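Local coordinates for nucleoporin NUP82 (Saccharomyces cerevisiae, PDB 3PBP), which serves as a structural component of the nuclear pore complex, its N-terminal domain interacting with the nucleoporin NUP116, at residues M153-N158 with L212-L217; L253-K258 with K274-A279; I305-G310 with S388-L393. The protein carries 1 engineered substitution. All coordinates share one frame; numbering follows the deposited sequence.

Contact 1: residues M153-N158 with L212-L217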
HETATM    1  N   MSE A 153       1.417  -6.798 -10.039  1.00 59.60           N
HETATM    2  CA  MSE A 153       0.832  -5.997 -11.099  1.00 62.76           C
HETATM    3  C   MSE A 153       0.732  -6.819 -12.373  1.00 63.08           C
HETATM    4  O   MSE A 153       1.727  -7.319 -12.887  1.00 62.60           O
HETATM    5  CB  MSE A 153       1.669  -4.753 -11.376  1.00 66.35           C
HETATM    6  CG  MSE A 153       1.490  -3.619 -10.396  1.00 71.13           C
HETATM    7 SE   MSE A 153       2.486  -2.049 -10.989  1.00 82.47          SE
HETATM    8  CE  MSE A 153       4.178  -2.341 -10.100  1.00 74.84           C
ATOM      9  N   PHE A 154      -0.484  -6.956 -12.877  1.00 64.25           N
ATOM     10  CA  PHE A 154      -0.733  -7.714 -14.096  1.00 65.91           C
ATOM     11  C   PHE A 154      -1.053  -6.753 -15.239  1.00 67.68           C
ATOM     12  O   PHE A 154      -1.783  -5.770 -15.054  1.00 67.73           O
ATOM     13  CB  PHE A 154      -1.935  -8.654 -13.917  1.00 64.09           C
ATOM     14  CG  PHE A 154      -1.691  -9.808 -12.987  1.00 64.36           C
ATOM     15  CD1 PHE A 154      -0.935 -10.903 -13.394  1.00 63.51           C
ATOM     16  CD2 PHE A 154      -2.257  -9.823 -11.716  1.00 63.53           C
ATOM     17  CE1 PHE A 154      -0.757 -11.993 -12.555  1.00 63.58           C
ATOM     18  CE2 PHE A 154      -2.083 -10.916 -10.867  1.00 64.03           C
ATOM     19  CZ  PHE A 154      -1.334 -12.002 -11.286  1.00 62.63           C
ATOM     20  N   ASP A 155      -0.509  -7.032 -16.418  1.00 68.66           N
ATOM     21  CA  ASP A 155      -0.814  -6.215 -17.566  1.00 70.14           C
ATOM     22  C   ASP A 155      -1.940  -6.920 -18.319  1.00 71.76           C
ATOM     23  O   ASP A 155      -1.712  -7.863 -19.076  1.00 70.72           O
ATOM     24  CB  ASP A 155       0.385  -6.068 -18.482  1.00 72.22           C
ATOM     25  CG  ASP A 155       0.139  -5.041 -19.585  1.00 75.30           C
ATOM     26  OD1 ASP A 155      -0.994  -4.993 -20.115  1.00 74.04           O
ATOM     27  OD2 ASP A 155       1.077  -4.285 -19.924  1.00 76.75           O
ATOM     28  N   ILE A 156      -3.159  -6.458 -18.074  1.00 73.45           N
ATOM     29  CA  ILE A 156      -4.372  -6.980 -18.689  1.00 74.59           C
ATOM     30  C   ILE A 156      -4.317  -7.151 -20.216  1.00 75.61           C
ATOM     31  O   ILE A 156      -4.927  -8.072 -20.762  1.00 75.92           O
ATOM     32  CB  ILE A 156      -5.549  -6.046 -18.346  1.00 75.03           C
ATOM     33  CG1 ILE A 156      -6.018  -6.309 -16.924  1.00 75.35           C
ATOM     34  CG2 ILE A 156      -6.665  -6.208 -19.333  1.00 75.64           C
ATOM     35  CD1 ILE A 156      -7.195  -5.445 -16.551  1.00 77.16           C
ATOM     36  N   LEU A 157      -3.589  -6.273 -20.899  1.00 76.69           N
ATOM     37  CA  LEU A 157      -3.514  -6.311 -22.358  1.00 77.96           C
ATOM     38  C   LEU A 157      -2.226  -6.845 -22.978  1.00 80.78           C
ATOM     39  O   LEU A 157      -1.966  -6.575 -24.150  1.00 81.47           O
ATOM     40  CB  LEU A 157      -3.747  -4.904 -22.917  1.00 75.33           C
ATOM     41  CG  LEU A 157      -4.950  -4.128 -22.404  1.00 73.95           C
ATOM     42  CD1 LEU A 157      -4.978  -2.768 -23.058  1.00 72.77           C
ATOM     43  CD2 LEU A 157      -6.216  -4.890 -22.708  1.00 73.63           C
ATOM     44  N   ASN A 158      -1.418  -7.600 -22.244  1.00 83.77           N
ATOM     45  CA  ASN A 158      -0.173  -8.063 -22.849  1.00 87.12           C
ATOM     46  C   ASN A 158       0.429  -9.292 -22.184  1.00 89.15           C
ATOM     47  O   ASN A 158       0.981  -9.196 -21.084  1.00 89.38           O
ATOM     48  CB  ASN A 158       0.841  -6.913 -22.836  1.00 87.91           C
ATOM     49  CG  ASN A 158       1.960  -7.107 -23.834  1.00 89.67           C
ATOM     50  OD1 ASN A 158       2.724  -8.073 -23.757  1.00 90.09           O
ATOM     51  ND2 ASN A 158       2.066  -6.183 -24.784  1.00 90.22           N
ATOM     52  N   LEU A 212       4.665   2.143 -10.691  1.00 50.20           N
ATOM     53  CA  LEU A 212       4.231   2.353 -12.063  1.00 49.98           C
ATOM     54  C   LEU A 212       3.726   1.165 -12.860  1.00 49.53           C
ATOM     55  O   LEU A 212       4.159   0.038 -12.671  1.00 49.09           O
ATOM     56  CB  LEU A 212       5.385   3.005 -12.828  1.00 50.54           C
ATOM     57  CG  LEU A 212       6.102   4.111 -12.038  1.00 49.83           C
ATOM     58  CD1 LEU A 212       7.504   4.314 -12.569  1.00 49.84           C
ATOM     59  CD2 LEU A 212       5.303   5.386 -12.112  1.00 50.05           C
ATOM     60  N   PRO A 213       2.777   1.417 -13.773  1.00 51.17           N
ATOM     61  CA  PRO A 213       2.205   0.371 -14.630  1.00 51.35           C
ATOM     62  C   PRO A 213       3.187   0.237 -15.809  1.00 52.11           C
ATOM     63  O   PRO A 213       4.235   0.875 -15.791  1.00 54.04           O
ATOM     64  CB  PRO A 213       0.853   0.965 -15.024  1.00 49.00           C
ATOM     65  CG  PRO A 213       1.168   2.399 -15.162  1.00 49.71           C
ATOM     66  CD  PRO A 213       2.056   2.692 -13.956  1.00 50.38           C
ATOM     67  N   SER A 214       2.880  -0.569 -16.819  1.00 52.56           N
ATOM     68  CA  SER A 214       3.806  -0.723 -17.949  1.00 52.04           C
ATOM     69  C   SER A 214       3.692   0.443 -18.933  1.00 52.05           C
ATOM     70  O   SER A 214       4.630   0.726 -19.694  1.00 53.50           O
ATOM     71  CB  SER A 214       3.527  -2.024 -18.685  1.00 52.22           C
ATOM     72  OG  SER A 214       2.300  -1.912 -19.388  1.00 54.11           O
ATOM     73  N   VAL A 215       2.537   1.106 -18.928  1.00 49.81           N
ATOM     74  CA  VAL A 215       2.301   2.254 -19.802  1.00 47.11           C
ATOM     75  C   VAL A 215       1.553   3.273 -18.956  1.00 47.82           C
ATOM     76  O   VAL A 215       0.352   3.147 -18.718  1.00 49.12           O
ATOM     77  CB  VAL A 215       1.457   1.872 -21.036  1.00 44.49           C
ATOM     78  CG1 VAL A 215       1.230   3.076 -21.904  1.00 41.44           C
ATOM     79  CG2 VAL A 215       2.153   0.789 -21.816  1.00 39.53           C
ATOM     80  N   LEU A 216       2.287   4.284 -18.509  1.00 47.81           N
ATOM     81  CA  LEU A 216       1.765   5.322 -17.642  1.00 47.32           C
ATOM     82  C   LEU A 216       0.940   6.425 -18.295  1.00 49.12           C
ATOM     83  O   LEU A 216       1.374   7.048 -19.273  1.00 48.50           O
ATOM     84  CB  LEU A 216       2.931   5.948 -16.894  1.00 45.46           C
ATOM     85  CG  LEU A 216       2.654   6.977 -15.806  1.00 45.25           C
ATOM     86  CD1 LEU A 216       2.058   6.303 -14.590  1.00 43.69           C
ATOM     87  CD2 LEU A 216       3.975   7.670 -15.450  1.00 45.80           C
ATOM     88  N   LEU A 217      -0.255   6.660 -17.737  1.00 50.53           N
ATOM     89  CA  LEU A 217      -1.154   7.728 -18.195  1.00 49.17           C
ATOM     90  C   LEU A 217      -0.639   8.996 -17.521  1.00 49.34           C
ATOM     91  O   LEU A 217      -0.626   9.105 -16.297  1.00 49.17           O
ATOM     92  CB  LEU A 217      -2.585   7.489 -17.731  1.00 47.42           C
ATOM     93  CG  LEU A 217      -3.671   7.196 -18.767  1.00 48.06           C
ATOM     94  CD1 LEU A 217      -5.013   7.516 -18.134  1.00 44.64           C
ATOM     95  CD2 LEU A 217      -3.474   8.013 -20.033  1.00 44.52           C
TER

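Contact 2: residues L253-K258 with K274-A279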
ATOM      1  N   LEU A 253      15.613  12.302 -10.737  1.00 55.03           N
ATOM      2  CA  LEU A 253      15.717  13.294 -11.785  1.00 56.04           C
ATOM      3  C   LEU A 253      16.087  12.685 -13.129  1.00 56.46           C
ATOM      4  O   LEU A 253      15.619  13.146 -14.163  1.00 55.71           O
ATOM      5  CB  LEU A 253      16.738  14.361 -11.408  1.00 55.06           C
ATOM      6  CG  LEU A 253      16.857  15.496 -12.428  1.00 54.22           C
ATOM      7  CD1 LEU A 253      15.507  16.192 -12.637  1.00 51.50           C
ATOM      8  CD2 LEU A 253      17.896  16.477 -11.915  1.00 54.67           C
ATOM      9  N   GLN A 254      16.927  11.652 -13.121  1.00 57.79           N
ATOM     10  CA  GLN A 254      17.321  11.007 -14.369  1.00 58.31           C
ATOM     11  C   GLN A 254      16.117  10.303 -14.955  1.00 58.33           C
ATOM     12  O   GLN A 254      15.855  10.395 -16.154  1.00 60.90           O
ATOM     13  CB  GLN A 254      18.432   9.985 -14.140  1.00 58.30           C
ATOM     14  CG  GLN A 254      19.701  10.580 -13.595  1.00 62.43           C
ATOM     15  CD  GLN A 254      20.730   9.527 -13.196  1.00 64.69           C
ATOM     16  OE1 GLN A 254      20.385   8.369 -12.916  1.00 65.34           O
ATOM     17  NE2 GLN A 254      22.002   9.933 -13.145  1.00 64.73           N
ATOM     18  N   PHE A 255      15.379   9.604 -14.103  1.00 56.65           N
ATOM     19  CA  PHE A 255      14.199   8.873 -14.534  1.00 55.70           C
ATOM     20  C   PHE A 255      13.109   9.799 -15.077  1.00 56.43           C
ATOM     21  O   PHE A 255      12.614   9.606 -16.191  1.00 57.05           O
ATOM     22  CB  PHE A 255      13.653   8.045 -13.362  1.00 54.90           C
ATOM     23  CG  PHE A 255      12.330   7.396 -13.640  1.00 54.88           C
ATOM     24  CD1 PHE A 255      12.213   6.401 -14.601  1.00 54.52           C
ATOM     25  CD2 PHE A 255      11.194   7.791 -12.952  1.00 55.35           C
ATOM     26  CE1 PHE A 255      10.977   5.806 -14.874  1.00 54.48           C
ATOM     27  CE2 PHE A 255       9.947   7.200 -13.221  1.00 55.01           C
ATOM     28  CZ  PHE A 255       9.845   6.206 -14.182  1.00 54.82           C
ATOM     29  N   VAL A 256      12.741  10.814 -14.301  1.00 57.11           N
ATOM     30  CA  VAL A 256      11.685  11.727 -14.725  1.00 58.18           C
ATOM     31  C   VAL A 256      12.063  12.457 -16.000  1.00 58.85           C
ATOM     32  O   VAL A 256      11.195  12.841 -16.780  1.00 58.85           O
ATOM     33  CB  VAL A 256      11.334  12.754 -13.618  1.00 56.92           C
ATOM     34  CG1 VAL A 256      10.269  13.693 -14.114  1.00 56.47           C
ATOM     35  CG2 VAL A 256      10.819  12.032 -12.381  1.00 56.89           C
ATOM     36  N   SER A 257      13.362  12.643 -16.211  1.00 60.87           N
ATOM     37  CA  SER A 257      13.855  13.308 -17.419  1.00 62.92           C
ATOM     38  C   SER A 257      13.691  12.383 -18.614  1.00 64.57           C
ATOM     39  O   SER A 257      13.354  12.825 -19.716  1.00 64.75           O
ATOM     40  CB  SER A 257      15.330  13.672 -17.282  1.00 61.41           C
ATOM     41  OG  SER A 257      15.506  14.672 -16.302  1.00 64.00           O
ATOM     42  N   LYS A 258      13.925  11.093 -18.389  1.00 65.27           N
ATOM     43  CA  LYS A 258      13.798  10.115 -19.444  1.00 67.05           C
ATOM     44  C   LYS A 258      12.324   9.983 -19.798  1.00 67.33           C
ATOM     45  O   LYS A 258      11.974   9.764 -20.956  1.00 68.29           O
ATOM     46  CB  LYS A 258      14.368   8.774 -18.989  1.00 68.79           C
ATOM     47  CG  LYS A 258      14.804   7.892 -20.131  1.00 72.89           C
ATOM     48  CD  LYS A 258      15.351   6.568 -19.634  1.00 77.61           C
ATOM     49  CE  LYS A 258      15.875   5.714 -20.798  1.00 81.26           C
ATOM     50  NZ  LYS A 258      16.331   4.343 -20.379  1.00 83.68           N
ATOM     51  N   LYS A 274      10.375  -2.530 -17.590  1.00 75.68           N
ATOM     52  CA  LYS A 274      10.314  -3.391 -16.404  1.00 76.86           C
ATOM     53  C   LYS A 274      11.353  -3.081 -15.334  1.00 75.93           C
ATOM     54  O   LYS A 274      11.123  -3.324 -14.148  1.00 76.04           O
ATOM     55  CB  LYS A 274      10.419  -4.873 -16.812  1.00 78.83           C
ATOM     56  CG  LYS A 274      11.225  -5.126 -18.094  1.00 81.71           C
ATOM     57  CD  LYS A 274      11.371  -6.621 -18.387  1.00 83.08           C
ATOM     58  CE  LYS A 274      11.824  -6.848 -19.834  1.00 83.92           C
ATOM     59  NZ  LYS A 274      11.914  -8.294 -20.179  1.00 83.37           N
ATOM     60  N   GLU A 275      12.493  -2.542 -15.748  1.00 75.53           N
ATOM     61  CA  GLU A 275      13.563  -2.227 -14.804  1.00 76.25           C
ATOM     62  C   GLU A 275      13.161  -1.175 -13.777  1.00 75.06           C
ATOM     63  O   GLU A 275      13.469  -1.317 -12.593  1.00 74.66           O
ATOM     64  CB  GLU A 275      14.816  -1.757 -15.551  1.00 77.85           C
ATOM     65  CG  GLU A 275      15.390  -2.788 -16.529  1.00 82.60           C
ATOM     66  CD  GLU A 275      14.736  -2.743 -17.915  1.00 85.30           C
ATOM     67  OE1 GLU A 275      14.901  -1.719 -18.615  1.00 85.98           O
ATOM     68  OE2 GLU A 275      14.063  -3.728 -18.307  1.00 86.89           O
ATOM     69  N   TYR A 276      12.462  -0.133 -14.231  1.00 73.67           N
ATOM     70  CA  TYR A 276      12.026   0.958 -13.356  1.00 70.96           C
ATOM     71  C   TYR A 276      10.785   0.651 -12.534  1.00 68.07           C
ATOM     72  O   TYR A 276      10.351   1.478 -11.745  1.00 67.01           O
ATOM     73  CB  TYR A 276      11.746   2.219 -14.172  1.00 72.86           C
ATOM     74  CG  TYR A 276      12.892   2.657 -15.043  1.00 76.25           C
ATOM     75  CD1 TYR A 276      13.058   2.136 -16.323  1.00 77.18           C
ATOM     76  CD2 TYR A 276      13.819   3.592 -14.586  1.00 77.60           C
ATOM     77  CE1 TYR A 276      14.119   2.540 -17.126  1.00 78.95           C
ATOM     78  CE2 TYR A 276      14.882   4.002 -15.382  1.00 78.94           C
ATOM     79  CZ  TYR A 276      15.028   3.475 -16.649  1.00 78.92           C
ATOM     80  OH  TYR A 276      16.087   3.879 -17.429  1.00 79.53           O
ATOM     81  N   ARG A 277      10.217  -0.534 -12.708  1.00 65.89           N
ATOM     82  CA  ARG A 277       9.011  -0.882 -11.977  1.00 64.42           C
ATOM     83  C   ARG A 277       9.234  -1.689 -10.707  1.00 64.85           C
ATOM     84  O   ARG A 277       8.299  -1.869  -9.912  1.00 65.09           O
ATOM     85  CB  ARG A 277       8.048  -1.613 -12.905  1.00 62.66           C
ATOM     86  CG  ARG A 277       7.713  -0.806 -14.137  1.00 60.53           C
ATOM     87  CD  ARG A 277       6.276  -0.982 -14.501  1.00 58.90           C
ATOM     88  NE  ARG A 277       6.054  -2.161 -15.325  1.00 58.81           N
ATOM     89  CZ  ARG A 277       4.997  -2.950 -15.200  1.00 58.42           C
ATOM     90  NH1 ARG A 277       4.081  -2.694 -14.272  1.00 57.50           N
ATOM     91  NH2 ARG A 277       4.834  -3.972 -16.024  1.00 59.45           N
ATOM     92  N   LEU A 278      10.458  -2.179 -10.512  1.00 64.04           N
ATOM     93  CA  LEU A 278      10.780  -2.948  -9.313  1.00 63.41           C
ATOM     94  C   LEU A 278      11.241  -1.973  -8.243  1.00 62.42           C
ATOM     95  O   LEU A 278      12.364  -1.485  -8.281  1.00 63.86           O
ATOM     96  CB  LEU A 278      11.884  -3.962  -9.610  1.00 64.67           C
ATOM     97  CG  LEU A 278      11.485  -5.093 -10.562  1.00 66.23           C
ATOM     98  CD1 LEU A 278      12.717  -5.875 -10.989  1.00 66.10           C
ATOM     99  CD2 LEU A 278      10.468  -6.000  -9.874  1.00 66.09           C
ATOM    100  N   ALA A 279      10.370  -1.674  -7.290  1.00 60.28           N
ATOM    101  CA  ALA A 279      10.727  -0.731  -6.251  1.00 59.23           C
ATOM    102  C   ALA A 279      10.488  -1.306  -4.868  1.00 59.11           C
ATOM    103  O   ALA A 279       9.514  -2.023  -4.642  1.00 59.39           O
ATOM    104  CB  ALA A 279       9.931   0.533  -6.428  1.00 58.22           C
TER

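Contact 3: residues I305-G310 with S388-L393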
ATOM      1  N   ILE A 305      -8.175  11.231  -0.021  1.00 55.86           N
ATOM      2  CA  ILE A 305      -9.180  12.202  -0.426  1.00 56.99           C
ATOM      3  C   ILE A 305      -8.567  13.449  -1.020  1.00 58.71           C
ATOM      4  O   ILE A 305      -7.721  14.108  -0.412  1.00 59.70           O
ATOM      5  CB  ILE A 305     -10.068  12.646   0.752  1.00 56.66           C
ATOM      6  CG1 ILE A 305     -10.723  11.428   1.398  1.00 56.74           C
ATOM      7  CG2 ILE A 305     -11.125  13.625   0.265  1.00 55.81           C
ATOM      8  CD1 ILE A 305      -9.780  10.639   2.297  1.00 58.04           C
ATOM      9  N   LEU A 306      -9.035  13.786  -2.211  1.00 59.81           N
ATOM     10  CA  LEU A 306      -8.548  14.943  -2.921  1.00 59.44           C
ATOM     11  C   LEU A 306      -9.107  16.240  -2.319  1.00 60.47           C
ATOM     12  O   LEU A 306     -10.295  16.351  -2.036  1.00 59.66           O
ATOM     13  CB  LEU A 306      -8.927  14.790  -4.393  1.00 58.39           C
ATOM     14  CG  LEU A 306      -8.113  15.595  -5.392  1.00 57.40           C
ATOM     15  CD1 LEU A 306      -6.638  15.322  -5.209  1.00 56.29           C
ATOM     16  CD2 LEU A 306      -8.550  15.217  -6.776  1.00 57.55           C
ATOM     17  N   ILE A 307      -8.226  17.214  -2.125  1.00 63.25           N
ATOM     18  CA  ILE A 307      -8.563  18.514  -1.548  1.00 66.28           C
ATOM     19  C   ILE A 307      -8.770  19.622  -2.594  1.00 68.85           C
ATOM     20  O   ILE A 307      -9.604  20.506  -2.418  1.00 68.02           O
ATOM     21  CB  ILE A 307      -7.460  18.936  -0.576  1.00 66.68           C
ATOM     22  CG1 ILE A 307      -7.799  18.450   0.818  1.00 67.84           C
ATOM     23  CG2 ILE A 307      -7.257  20.426  -0.585  1.00 67.78           C
ATOM     24  CD1 ILE A 307      -6.705  18.812   1.798  1.00 71.00           C
ATOM     25  N   ASP A 308      -7.996  19.585  -3.672  1.00 71.67           N
ATOM     26  CA  ASP A 308      -8.131  20.575  -4.729  1.00 74.83           C
ATOM     27  C   ASP A 308      -7.870  19.940  -6.090  1.00 76.86           C
ATOM     28  O   ASP A 308      -8.115  18.749  -6.269  1.00 78.33           O
ATOM     29  CB  ASP A 308      -7.167  21.736  -4.504  1.00 75.75           C
ATOM     30  CG  ASP A 308      -5.718  21.307  -4.525  1.00 76.61           C
ATOM     31  OD1 ASP A 308      -5.410  20.245  -5.106  1.00 77.98           O
ATOM     32  OD2 ASP A 308      -4.883  22.048  -3.968  1.00 77.27           O
ATOM     33  N   ASN A 309      -7.373  20.730  -7.039  1.00 78.92           N
ATOM     34  CA  ASN A 309      -7.089  20.233  -8.387  1.00 81.20           C
ATOM     35  C   ASN A 309      -5.610  20.170  -8.695  1.00 81.56           C
ATOM     36  O   ASN A 309      -5.223  20.163  -9.865  1.00 82.62           O
ATOM     37  CB  ASN A 309      -7.757  21.121  -9.427  1.00 83.30           C
ATOM     38  CG  ASN A 309      -9.261  21.107  -9.309  1.00 87.06           C
ATOM     39  OD1 ASN A 309      -9.902  20.060  -9.494  1.00 87.95           O
ATOM     40  ND2 ASN A 309      -9.843  22.266  -8.989  1.00 87.50           N
ATOM     41  N   GLY A 310      -4.790  20.126  -7.649  1.00 81.46           N
ATOM     42  CA  GLY A 310      -3.352  20.079  -7.830  1.00 79.14           C
ATOM     43  C   GLY A 310      -2.721  18.921  -7.088  1.00 78.35           C
ATOM     44  O   GLY A 310      -1.621  19.061  -6.547  1.00 79.19           O
ATOM     45  N   SER A 388     -14.409  22.450   5.128  1.00 83.87           N
ATOM     46  CA  SER A 388     -14.521  23.622   5.993  1.00 81.64           C
ATOM     47  C   SER A 388     -13.123  24.195   6.115  1.00 80.84           C
ATOM     48  O   SER A 388     -12.906  25.391   5.916  1.00 80.69           O
ATOM     49  CB  SER A 388     -15.019  23.218   7.386  1.00 81.32           C
ATOM     50  OG  SER A 388     -15.992  22.181   7.309  1.00 81.85           O
ATOM     51  N   TRP A 389     -12.172  23.319   6.430  1.00 79.89           N
ATOM     52  CA  TRP A 389     -10.780  23.714   6.588  1.00 78.77           C
ATOM     53  C   TRP A 389      -9.894  23.356   5.407  1.00 77.98           C
ATOM     54  O   TRP A 389      -8.958  24.088   5.087  1.00 77.64           O
ATOM     55  CB  TRP A 389     -10.191  23.094   7.859  1.00 77.41           C
ATOM     56  CG  TRP A 389     -10.438  21.624   8.022  1.00 76.00           C
ATOM     57  CD1 TRP A 389     -11.466  21.039   8.695  1.00 75.76           C
ATOM     58  CD2 TRP A 389      -9.595  20.553   7.567  1.00 76.49           C
ATOM     59  NE1 TRP A 389     -11.317  19.671   8.700  1.00 76.00           N
ATOM     60  CE2 TRP A 389     -10.177  19.345   8.014  1.00 76.03           C
ATOM     61  CE3 TRP A 389      -8.403  20.495   6.826  1.00 75.35           C
ATOM     62  CZ2 TRP A 389      -9.606  18.094   7.746  1.00 75.03           C
ATOM     63  CZ3 TRP A 389      -7.838  19.250   6.563  1.00 72.98           C
ATOM     64  CH2 TRP A 389      -8.441  18.070   7.021  1.00 73.17           C
ATOM     65  N   ALA A 390     -10.191  22.237   4.759  1.00 77.72           N
ATOM     66  CA  ALA A 390      -9.391  21.779   3.626  1.00 77.99           C
ATOM     67  C   ALA A 390      -9.272  22.796   2.503  1.00 77.85           C
ATOM     68  O   ALA A 390      -8.215  22.928   1.896  1.00 77.98           O
ATOM     69  CB  ALA A 390      -9.954  20.486   3.085  1.00 77.79           C
ATOM     70  N   SER A 391     -10.357  23.514   2.228  1.00 77.80           N
ATOM     71  CA  SER A 391     -10.363  24.511   1.165  1.00 77.12           C
ATOM     72  C   SER A 391      -9.378  25.635   1.453  1.00 76.79           C
ATOM     73  O   SER A 391      -8.739  26.160   0.546  1.00 76.78           O
ATOM     74  CB  SER A 391     -11.770  25.076   0.981  1.00 77.23           C
ATOM     75  OG  SER A 391     -12.271  25.588   2.198  1.00 77.97           O
ATOM     76  N   THR A 392      -9.256  25.999   2.722  1.00 76.69           N
ATOM     77  CA  THR A 392      -8.338  27.053   3.130  1.00 76.91           C
ATOM     78  C   THR A 392      -6.913  26.520   3.105  1.00 77.23           C
ATOM     79  O   THR A 392      -5.971  27.230   2.730  1.00 78.57           O
ATOM     80  CB  THR A 392      -8.635  27.519   4.551  1.00 76.96           C
ATOM     81  OG1 THR A 392     -10.009  27.912   4.642  1.00 77.48           O
ATOM     82  CG2 THR A 392      -7.740  28.682   4.922  1.00 76.53           C
ATOM     83  N   LEU A 393      -6.770  25.263   3.521  1.00 75.97           N
ATOM     84  CA  LEU A 393      -5.480  24.593   3.560  1.00 74.63           C
ATOM     85  C   LEU A 393      -4.806  24.557   2.186  1.00 74.60           C
ATOM     86  O   LEU A 393      -3.600  24.768   2.074  1.00 73.88           O
ATOM     87  CB  LEU A 393      -5.658  23.168   4.095  1.00 73.09           C
ATOM     88  CG  LEU A 393      -4.410  22.287   4.215  1.00 72.47           C
ATOM     89  CD1 LEU A 393      -3.328  22.978   5.031  1.00 71.44           C
ATOM     90  CD2 LEU A 393      -4.807  20.975   4.856  1.00 73.13           C
TER

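Contact 1: residues M153-N158 with L212-L217
D155 and S214 meet through a single polar bond, and two residues earlier on each segment, M153 lays its selenium against the backbone of L212. The hydroxyl OG of S214 donates to OD2 of D155 over 2.7 Å, approaching from above the carboxylate plane, 36° out of it. S214 carries OG between its backbone N and carbonyl carbon, and D155 swings CG anti to its own N (chi1 -171°), which brings the two polar ends together. M153, present as selenomethionine, runs straight to its selenium and then bends: SE comes within 3.2 Å of O of L212, and the terminal CE lies 3.5 Å from the same oxygen. P213 adds a looser touch, its CA 4.4 Å from SE of M153.

These side chains bridge two backbones too far apart to pair directly, with 7.2 Å between CA of D155 and CA of S214. A second shell fixes the groups that meet. The other carboxylate oxygen of D155, OD1, takes the backbone N of L157 at 3.0 Å, met almost end-on to its C-O bond. This Asx turn, within a type I turn from D155 to N158, steadies the rotation of the carboxylate. E161 brings a like charge close to OD2, and the hydroxyl of S214 may partly stabilise the negative charge there. On the other side, the carbonyl O of L212, which SE of M153 touches, accepts a hydrogen bond from NH1 of R277, and S214 is tied by its backbone to I272.

M153 itself pairs with I164 in the neighbouring strand. The contact thus joins the third strand of a four-stranded antiparallel sheet, and the turn leaving it, to the incoming segment before strand 215-217, an inter-sheet join in a beta-propeller built of successive blades.

Contact 2: residues L253-K258 with K274-A279
F255 on helix 243-262 and Y276 in the connection after strand 269-271 mark the nearest backbone approach, their CA atoms 8.3 Å apart. The helix, packed on helix 220-235, belongs to a helical pair inserted into the beta-propeller, and an aromatic pair joins it to the following chain. The rings of F255 and Y276 are nearly parallel, their planes at 29°, but are offset so strongly that little of one lies over the other; the centroids are 5.1 Å apart. CD1 of F255 reaches CD2 of Y276 at 3.2 Å, while CE1 of F255 lies near CB and CG of the tyrosine.

One helical turn on, K258 comes in at the edge of the tyrosine ring, near its plane. Its CG lies anti to the backbone N (chi1 -156°) and the chain is extended beyond, carrying NZ to donate to OH of Y276 over 3.0 Å. Q273 gives the ammonium a second, weak partner. Replacing Y276 by an alanine would probably leave K258 without its hydroxyl mate and open a gap beside the ring of F255. L212 and M335 also lean on F255, and W337 binds the carbonyl of Y276. Within the helix, OG and N of S257 both donate to O of L253, from opposite faces of its carbonyl plane, the OG bond being 2.6 Å.

Contact 3: residues I305-G310 with S388-L393
I307 alone carries its side of this contact, and it meets the helix by apolar packing with no polar bond between the segments. Its CG1 lies 3.7 Å from CB of A390, and CG2 is 3.7 Å from the carbonyl O of the same residue, so CG1 packs on the methyl of A390 while CG2 rests on its carbonyl oxygen, both from the same side. CD1 reaches on to CD2 of L393, 4.2 Å away, where the two side chains cross at about a right angle. With CG anti to its backbone N (chi1 -180°), L393 turns CD2 to this meeting and, in plane, to the edge of the W389 indole. CB of A390 sits over one face of that indole, 4.0 Å above the plane and toward the rim.

Just past I307, D308 turns the chain: OD1 accepts the backbone N of G310 at 2.6 Å in an Asx turn, and OD2 is bound by N312 and by N398 of the helix. Helix 387-399 connects strands 380-385 and 413-419 and packs here against the end of strand 299-306, where I314 touches I307, I351 touches L393, and an apolar side chain of another protein chain also touches L393.

From the N terminus, contact 1 comes first, closing a loop of 53 residues, all strand or irregular chain, between the sheet of strand 151-155 and the approach to strand 215-217. Contact 2 opens afterwards and closes a short loop of 15 residues from helix 243-262 back past strand 269-271. Contact 3 spans 77 residues, mainly strands and connections, and ties the edge strand 299-306 to helix 387-399. The three follow in series, none nesting or crossing. Contacts 1 and 2 touch through L212, which meets both R277 and F255, whereas contact 3 lies across the chain's centre from contact 1, its centre about 30 Å from the centre of each.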